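Local coordinates for chitin biosynthesis protein CHS5 (Saccharomyces cerevisiae, PDB 4IN3) that forms part of the exomer cargo adaptor at the trans-Golgi network, mediating export of specific cargo proteins such as the chitin synthase CHS3, at residues L18-A23 and E34-L40. Coordinates in Å, arbitrary orientation, origin at the centre of the assembly. Numbering follows the deposited sequence.
Sequences LDASLA and EFPTVLL
Where the hairpin of strands 22-26 and 32-36 opens at its far end, the turn 19-21, which joins strand 9-18 to strand 22-26, lies against the chain leaving strand 32-36. The pairing is antiparallel: A23 and F35 form a hydrogen-bonded pair (CA-CA 5.3 Å), with A23 N to F35 O and F35 N to A23 O both 2.9 Å, while L22 lies opposite P36 as a non-hydrogen-bonded pair (CA-CA 4.9 Å), their side chains diverging. Proline suits P36, since its nitrogen has no hydrogen to give and this site asks for none. One step on, T37 N donates to S21 O (3.1 Å, nearly linear), extending the ladder as the chain turns into the helical conformation of 37-39. T37, the most covered residue, aims its CA-CB bond at the turn; chi1 near -36° (m) sets OG1 3.0 Å from S21 O and CG2 3.8 Å from L18 CD1. Threonine fits here, presenting a hydroxyl to the carbonyl-lined turn and a methyl to L18. A23, next in coverage, is small and buried; its CB, on the same sheet face as the start of the F35 side chain, leaves room for L40 CD1 at 3.6 Å. L22 CA lies 3.4 Å from F35 O in a CH...O contact. D19 N to L22 O (2.7 Å) closes the turn. Outside this contact, F35 packs on M52 of the second CHS5 subunit and A20 on L535 of the BCH1 chain, placing this N-terminal piece between exomer partners. Backbone hydrogen bonds thus fix the register, while T37 adds polar and apolar contacts and A23 with L40 a small apolar one.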
loop_
_atom_site.group_PDB
_atom_site.type_symbol
_atom_site.label_atom_id
_atom_site.label_comp_id
_atom_site.label_asym_id
_atom_site.label_seq_id
_atom_site.Cartn_x
_atom_site.Cartn_y
_atom_site.Cartn_z
ATOM N N LEU A 18 -20.685 -12.497 4.066
ATOM C CA LEU A 18 -21.408 -11.533 4.888
ATOM C C LEU A 18 -20.647 -11.102 6.147
ATOM O O LEU A 18 -19.886 -11.878 6.725
ATOM C CB LEU A 18 -22.787 -12.106 5.234
ATOM C CG LEU A 18 -23.688 -11.445 6.277
ATOM C CD1 LEU A 18 -25.140 -11.387 5.813
ATOM C CD2 LEU A 18 -23.591 -12.201 7.591
ATOM N N ASP A 19 -20.862 -9.854 6.559
ATOM C CA ASP A 19 -20.238 -9.297 7.751
ATOM C C ASP A 19 -21.347 -8.797 8.678
ATOM O O ASP A 19 -22.529 -8.998 8.386
ATOM C CB ASP A 19 -19.297 -8.156 7.349
ATOM C CG ASP A 19 -18.428 -7.680 8.494
ATOM O OD1 ASP A 19 -18.266 -8.452 9.464
ATOM O OD2 ASP A 19 -17.910 -6.545 8.430
ATOM N N ALA A 20 -20.977 -8.190 9.804
ATOM C CA ALA A 20 -21.940 -7.470 10.628
ATOM C C ALA A 20 -22.196 -6.143 9.930
ATOM O O ALA A 20 -23.285 -5.575 10.000
ATOM C CB ALA A 20 -21.392 -7.232 12.016
ATOM N N SER A 21 -21.163 -5.670 9.239
ATOM C CA SER A 21 -21.189 -4.408 8.507
ATOM C C SER A 21 -21.775 -4.549 7.105
ATOM O O SER A 21 -22.741 -3.869 6.750
ATOM C CB SER A 21 -19.769 -3.830 8.410
ATOM O OG SER A 21 -19.750 -2.625 7.665
ATOM N N LEU A 22 -21.191 -5.440 6.311
ATOM C CA LEU A 22 -21.538 -5.506 4.899
ATOM C C LEU A 22 -21.910 -6.895 4.403
ATOM O O LEU A 22 -21.345 -7.903 4.829
ATOM C CB LEU A 22 -20.378 -4.995 4.048
ATOM C CG LEU A 22 -19.796 -3.611 4.307
ATOM C CD1 LEU A 22 -18.490 -3.464 3.553
ATOM C CD2 LEU A 22 -20.768 -2.505 3.905
ATOM N N ALA A 23 -22.869 -6.923 3.485
ATOM C CA ALA A 23 -23.117 -8.090 2.663
ATOM C C ALA A 23 -22.560 -7.745 1.289
ATOM O O ALA A 23 -22.565 -6.581 0.875
ATOM C CB ALA A 23 -24.588 -8.392 2.576
ATOM N N GLU A 34 -21.321 -3.793 -2.528
ATOM C CA GLU A 34 -21.180 -3.690 -1.081
ATOM C C GLU A 34 -22.444 -3.050 -0.514
ATOM O O GLU A 34 -22.810 -1.936 -0.889
ATOM C CB GLU A 34 -19.943 -2.869 -0.708
ATOM C CG GLU A 34 -18.638 -3.475 -1.184
ATOM C CD GLU A 34 -17.487 -3.219 -0.226
ATOM O OE1 GLU A 34 -16.962 -2.086 -0.211
ATOM O OE2 GLU A 34 -17.121 -4.153 0.520
ATOM N N PHE A 35 -23.113 -3.755 0.391
ATOM C CA PHE A 35 -24.410 -3.296 0.874
ATOM C C PHE A 35 -24.531 -3.403 2.393
ATOM O O PHE A 35 -24.089 -4.385 2.977
ATOM C CB PHE A 35 -25.516 -4.102 0.195
ATOM C CG PHE A 35 -26.865 -3.448 0.241
ATOM C CD1 PHE A 35 -27.156 -2.378 -0.586
ATOM C CD2 PHE A 35 -27.850 -3.915 1.098
ATOM C CE1 PHE A 35 -28.398 -1.777 -0.552
ATOM C CE2 PHE A 35 -29.099 -3.317 1.135
ATOM C CZ PHE A 35 -29.374 -2.246 0.309
ATOM N N PRO A 36 -25.126 -2.382 3.036
ATOM C CA PRO A 36 -25.326 -2.419 4.492
ATOM C C PRO A 36 -26.205 -3.597 4.919
ATOM O O PRO A 36 -27.338 -3.724 4.448
ATOM C CB PRO A 36 -26.044 -1.098 4.781
ATOM C CG PRO A 36 -25.634 -0.201 3.661
ATOM C CD PRO A 36 -25.532 -1.090 2.455
ATOM N N THR A 37 -25.686 -4.444 5.806
ATOM C CA THR A 37 -26.401 -5.638 6.250
ATOM C C THR A 37 -27.652 -5.273 7.049
ATOM O O THR A 37 -28.615 -6.042 7.102
ATOM C CB THR A 37 -25.500 -6.542 7.118
ATOM O OG1 THR A 37 -24.154 -6.508 6.624
ATOM C CG2 THR A 37 -26.012 -7.978 7.113
ATOM N N VAL A 38 -27.629 -4.092 7.659
ATOM C CA VAL A 38 -28.720 -3.641 8.516
ATOM C C VAL A 38 -29.930 -3.184 7.700
ATOM O O VAL A 38 -31.017 -2.989 8.245
ATOM C CB VAL A 38 -28.260 -2.500 9.450
ATOM C CG1 VAL A 38 -28.314 -1.156 8.729
ATOM C CG2 VAL A 38 -29.089 -2.478 10.723
ATOM N N LEU A 39 -29.735 -3.016 6.396
ATOM C CA LEU A 39 -30.826 -2.627 5.507
ATOM C C LEU A 39 -31.452 -3.843 4.834
ATOM O O LEU A 39 -32.559 -3.764 4.302
ATOM C CB LEU A 39 -30.345 -1.615 4.466
ATOM C CG LEU A 39 -30.077 -0.226 5.047
ATOM C CD1 LEU A 39 -29.270 0.624 4.078
ATOM C CD2 LEU A 39 -31.394 0.454 5.396
ATOM N N LEU A 40 -30.740 -4.966 4.854
ATOM C CA LEU A 40 -31.299 -6.215 4.365
ATOM C C LEU A 40 -32.409 -6.658 5.317
ATOM O O LEU A 40 -32.400 -6.294 6.497
ATOM C CB LEU A 40 -30.218 -7.289 4.286
ATOM C CG LEU A 40 -29.089 -7.068 3.280
ATOM C CD1 LEU A 40 -28.136 -8.254 3.302
ATOM C CD2 LEU A 40 -29.639 -6.848 1.880
#